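Local coordinates for protein exoenzyme S (Pseudomonas aeruginosa, PDB 6GN8) that is a secreted bacterial toxin, represented here by its ADP-ribosyltransferase domain, which probably transfers ADP-ribose to host proteins, while the full-length protein probably also stimulates GTPases, at residues A102-D116 / A142-R156. The protein carries 2 engineered substitutions. Residues are numbered along the deposited sequence; the frame is centred on the assembly and turned at random.
Sequences AEQVVKTFRGTRGGD and ARSFGQGTISTVFGR
Thr112 meets two residues at once, Gly148 and Thr149, in a classic beta bulge that ends the antiparallel pairing of strands 106-112 and 149-155. Both backbone N-H groups converge on Thr112 O, from Gly148 N at 2.8 Å and Thr149 N at 3.1 Å. Gly148 suits its place because a side chain here would run into Arg113 O. Beside the bulge, Thr112 OG1 and Thr149 OG1 lie 2.7 Å apart. With chi1 near +60° (61° in Thr112, 79° in Thr149), each hydroxyl sits between its own backbone N and carbonyl carbon, and Thr112 OG1 donates to Gly114 O. Gly111 is bare for a similar reason: Gln147 CG lies 3.6 Å from its carbonyl carbon, in space that a beta-carbon would need.

Next to this polar corner, one water donates to Arg110 O and Thr149 O and accepts from Ser151 OG, linking the two strands. Regular backbone pairing continues to Val106 and Gly155. On the sheet face of Lys107, the methylenes of that lysine run alongside the Phe154 ring, CB 3.6 Å from CE1, while its ammonium reaches backbone of another protein's chain; that chain also stacks an aromatic ring on Phe154. Val105 CG1 touches the same ring at its edge. Beyond the strands, Arg156 reaches back across the 102-105 loop, its guanidinium lying with one face over Val105 N, and Ala102 N donates to Arg156 O at 2.8 Å.

Within the ADP-ribosyltransferase domain, strand 106-112 is the outermost strand at one side of the mixed sheet, and strand 149-155 separates it from strand 194-200, whose Arg196 forms a salt bridge with Asp116. The sheet face opposite Lys107 and Phe154, bearing Val106, Thr108 and Val153, packs against strands 133-136 and 172-175.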
# COMPACT_ATOMS: atom_id res chain seq x y z
N ALA C 102 25.56 12.96 -2.29
CA ALA C 102 25.34 13.81 -3.47
C ALA C 102 23.86 14.22 -3.59
O ALA C 102 22.99 13.57 -2.99
CB ALA C 102 25.79 13.09 -4.74
N GLU C 103 23.57 15.30 -4.35
CA GLU C 103 22.23 15.87 -4.53
C GLU C 103 21.27 14.92 -5.26
O GLU C 103 20.05 15.00 -5.03
CB GLU C 103 22.29 17.22 -5.28
CG GLU C 103 21.84 18.41 -4.44
CD GLU C 103 21.65 19.71 -5.20
OE1 GLU C 103 22.65 20.44 -5.40
OE2 GLU C 103 20.50 20.01 -5.58
N GLN C 104 21.80 14.05 -6.15
CA GLN C 104 21.00 13.10 -6.91
C GLN C 104 21.60 11.69 -6.83
O GLN C 104 22.78 11.52 -6.52
CB GLN C 104 20.85 13.53 -8.39
CG GLN C 104 19.95 14.75 -8.62
CD GLN C 104 20.49 15.71 -9.67
OE1 GLN C 104 21.64 15.62 -10.14
NE2 GLN C 104 19.67 16.68 -10.06
N VAL C 105 20.75 10.68 -7.07
CA VAL C 105 21.08 9.26 -7.10
C VAL C 105 21.85 9.03 -8.39
O VAL C 105 21.49 9.59 -9.44
CB VAL C 105 19.79 8.39 -6.98
CG1 VAL C 105 20.06 6.91 -7.23
CG2 VAL C 105 19.15 8.57 -5.62
N VAL C 106 22.96 8.27 -8.31
CA VAL C 106 23.73 8.01 -9.50
C VAL C 106 23.70 6.48 -9.79
O VAL C 106 23.76 5.65 -8.87
CB VAL C 106 25.15 8.66 -9.46
CG1 VAL C 106 26.08 7.99 -8.47
CG2 VAL C 106 25.79 8.70 -10.84
N LYS C 107 23.55 6.14 -11.08
CA LYS C 107 23.56 4.78 -11.58
C LYS C 107 24.95 4.46 -12.12
O LYS C 107 25.43 5.13 -13.05
CB LYS C 107 22.48 4.58 -12.64
CG LYS C 107 22.49 3.19 -13.32
CD LYS C 107 21.35 3.06 -14.37
CE LYS C 107 21.48 4.05 -15.50
NZ LYS C 107 20.36 3.96 -16.47
N THR C 108 25.58 3.41 -11.55
CA THR C 108 26.92 2.96 -11.98
C THR C 108 26.92 1.46 -12.18
O THR C 108 25.98 0.77 -11.77
CB THR C 108 28.02 3.42 -11.02
OG1 THR C 108 27.78 2.86 -9.72
CG2 THR C 108 28.18 4.95 -10.95
N PHE C 109 27.96 0.95 -12.84
CA PHE C 109 28.04 -0.45 -13.24
C PHE C 109 29.31 -1.07 -12.76
O PHE C 109 30.31 -0.38 -12.54
CB PHE C 109 27.91 -0.55 -14.77
CG PHE C 109 26.83 0.38 -15.31
CD1 PHE C 109 25.48 0.07 -15.17
CD2 PHE C 109 27.17 1.64 -15.83
CE1 PHE C 109 24.50 0.96 -15.59
CE2 PHE C 109 26.18 2.52 -16.24
CZ PHE C 109 24.86 2.17 -16.14
N ARG C 110 29.26 -2.39 -12.58
CA ARG C 110 30.42 -3.11 -12.08
C ARG C 110 30.40 -4.57 -12.57
O ARG C 110 29.40 -5.25 -12.43
CB ARG C 110 30.42 -3.03 -10.55
CG ARG C 110 31.49 -3.83 -9.87
CD ARG C 110 31.27 -3.80 -8.38
NE ARG C 110 32.05 -4.86 -7.76
CZ ARG C 110 33.31 -4.73 -7.37
NH1 ARG C 110 33.94 -3.57 -7.50
NH2 ARG C 110 33.95 -5.76 -6.83
N GLY C 111 31.51 -5.01 -13.13
CA GLY C 111 31.69 -6.38 -13.59
C GLY C 111 32.88 -7.03 -12.90
O GLY C 111 33.88 -6.36 -12.63
N THR C 112 32.76 -8.32 -12.55
CA THR C 112 33.83 -9.13 -11.94
C THR C 112 33.81 -10.50 -12.63
O THR C 112 32.74 -10.98 -13.00
CB THR C 112 33.70 -9.24 -10.40
OG1 THR C 112 32.48 -9.87 -10.05
CG2 THR C 112 33.81 -7.91 -9.70
N ARG C 113 35.00 -11.11 -12.82
CA ARG C 113 35.15 -12.41 -13.50
C ARG C 113 34.43 -13.52 -12.69
O ARG C 113 33.86 -14.45 -13.28
CB ARG C 113 36.64 -12.75 -13.74
CG ARG C 113 36.88 -14.01 -14.60
CD ARG C 113 38.27 -14.62 -14.46
NE ARG C 113 38.76 -14.68 -13.08
CZ ARG C 113 38.51 -15.66 -12.21
NH1 ARG C 113 37.75 -16.69 -12.57
NH2 ARG C 113 39.00 -15.61 -10.98
N GLY C 114 34.43 -13.39 -11.36
CA GLY C 114 33.76 -14.33 -10.48
C GLY C 114 32.78 -13.65 -9.55
O GLY C 114 32.30 -12.54 -9.83
N GLY C 115 32.51 -14.30 -8.42
CA GLY C 115 31.61 -13.78 -7.40
C GLY C 115 32.22 -12.65 -6.60
O GLY C 115 33.43 -12.39 -6.66
N ASP C 116 31.36 -11.94 -5.86
CA ASP C 116 31.78 -10.84 -5.00
C ASP C 116 31.21 -11.06 -3.60
O ASP C 116 30.69 -12.14 -3.32
CB ASP C 116 31.40 -9.46 -5.60
CG ASP C 116 29.99 -9.31 -6.14
OD1 ASP C 116 29.07 -9.97 -5.61
OD2 ASP C 116 29.81 -8.51 -7.08
N ALA C 142 32.31 -2.42 -18.27
CA ALA C 142 31.70 -3.35 -17.31
C ALA C 142 31.24 -4.66 -18.03
O ALA C 142 32.05 -5.58 -18.15
CB ALA C 142 30.55 -2.69 -16.57
N ARG C 143 29.97 -4.73 -18.54
CA ARG C 143 29.37 -5.93 -19.16
C ARG C 143 29.85 -6.21 -20.64
O ARG C 143 30.18 -5.26 -21.35
CB ARG C 143 27.82 -5.86 -19.08
CG ARG C 143 27.04 -5.52 -20.36
CD ARG C 143 25.81 -4.71 -20.05
NE ARG C 143 26.16 -3.44 -19.41
CZ ARG C 143 25.90 -3.13 -18.15
NH1 ARG C 143 26.28 -1.97 -17.64
NH2 ARG C 143 25.22 -3.98 -17.38
N SER C 144 29.89 -7.51 -21.09
CA SER C 144 29.51 -8.74 -20.36
C SER C 144 30.47 -9.93 -20.60
O SER C 144 30.45 -10.88 -19.80
CB SER C 144 28.09 -9.17 -20.74
OG SER C 144 27.96 -9.58 -22.09
N PHE C 145 31.26 -9.90 -21.71
CA PHE C 145 32.19 -10.97 -22.12
C PHE C 145 33.27 -11.23 -21.07
O PHE C 145 33.98 -10.31 -20.65
CB PHE C 145 32.85 -10.63 -23.48
CG PHE C 145 33.65 -11.76 -24.10
CD1 PHE C 145 33.05 -12.67 -24.97
CD2 PHE C 145 35.02 -11.88 -23.86
CE1 PHE C 145 33.80 -13.70 -25.55
CE2 PHE C 145 35.76 -12.92 -24.43
CZ PHE C 145 35.15 -13.82 -25.28
N GLY C 146 33.38 -12.51 -20.68
CA GLY C 146 34.33 -13.00 -19.69
C GLY C 146 33.84 -12.87 -18.26
O GLY C 146 34.06 -13.77 -17.43
N GLN C 147 33.15 -11.74 -17.97
CA GLN C 147 32.58 -11.34 -16.69
C GLN C 147 31.51 -12.33 -16.17
O GLN C 147 30.66 -12.78 -16.95
CB GLN C 147 32.00 -9.93 -16.83
CG GLN C 147 32.66 -8.89 -15.92
CD GLN C 147 33.97 -8.28 -16.40
OE1 GLN C 147 35.01 -8.39 -15.73
NE2 GLN C 147 33.94 -7.56 -17.52
N GLY C 148 31.58 -12.66 -14.88
CA GLY C 148 30.69 -13.59 -14.19
C GLY C 148 29.56 -12.98 -13.39
O GLY C 148 28.49 -13.57 -13.27
N THR C 149 29.81 -11.82 -12.75
CA THR C 149 28.76 -11.12 -12.01
C THR C 149 28.75 -9.65 -12.50
O THR C 149 29.77 -8.97 -12.41
CB THR C 149 28.82 -11.26 -10.47
OG1 THR C 149 29.80 -10.39 -9.93
CG2 THR C 149 29.03 -12.68 -9.97
N ILE C 150 27.61 -9.22 -13.08
CA ILE C 150 27.36 -7.86 -13.59
C ILE C 150 26.35 -7.17 -12.65
O ILE C 150 25.27 -7.73 -12.43
CB ILE C 150 26.85 -7.85 -15.07
CG1 ILE C 150 27.78 -8.59 -16.05
CG2 ILE C 150 26.58 -6.42 -15.56
CD1 ILE C 150 29.20 -8.02 -16.12
N SER C 151 26.70 -5.98 -12.09
CA SER C 151 25.87 -5.22 -11.14
C SER C 151 25.53 -3.82 -11.63
O SER C 151 26.34 -3.16 -12.28
CB SER C 151 26.57 -5.09 -9.79
OG SER C 151 26.99 -6.33 -9.25
N THR C 152 24.33 -3.36 -11.29
CA THR C 152 23.86 -2.01 -11.51
C THR C 152 23.67 -1.48 -10.10
O THR C 152 22.98 -2.10 -9.28
CB THR C 152 22.62 -1.97 -12.43
OG1 THR C 152 22.93 -2.63 -13.64
CG2 THR C 152 22.16 -0.57 -12.73
N VAL C 153 24.35 -0.36 -9.79
CA VAL C 153 24.43 0.22 -8.47
C VAL C 153 23.76 1.58 -8.46
O VAL C 153 23.97 2.40 -9.36
CB VAL C 153 25.94 0.30 -8.02
CG1 VAL C 153 26.11 0.79 -6.58
CG2 VAL C 153 26.69 -1.02 -8.23
N PHE C 154 22.98 1.83 -7.40
CA PHE C 154 22.33 3.13 -7.15
C PHE C 154 22.79 3.65 -5.80
O PHE C 154 22.66 2.94 -4.79
CB PHE C 154 20.79 3.01 -7.20
CG PHE C 154 20.29 2.71 -8.59
CD1 PHE C 154 20.06 3.74 -9.49
CD2 PHE C 154 20.13 1.40 -9.02
CE1 PHE C 154 19.60 3.47 -10.79
CE2 PHE C 154 19.69 1.12 -10.31
CZ PHE C 154 19.43 2.16 -11.19
N GLY C 155 23.35 4.85 -5.79
CA GLY C 155 23.83 5.45 -4.55
C GLY C 155 23.98 6.96 -4.57
O GLY C 155 23.75 7.61 -5.59
N ARG C 156 24.37 7.53 -3.42
CA ARG C 156 24.61 8.96 -3.29
C ARG C 156 26.01 9.27 -2.69
O ARG C 156 26.50 10.38 -2.90
CB ARG C 156 23.52 9.60 -2.43
CG ARG C 156 22.30 10.03 -3.22
CD ARG C 156 21.30 10.74 -2.34
NE ARG C 156 19.94 10.64 -2.87
CZ ARG C 156 19.20 11.68 -3.25
NH1 ARG C 156 17.98 11.49 -3.73
NH2 ARG C 156 19.67 12.91 -3.14
O HOH W 1 29.36 -6.96 -10.36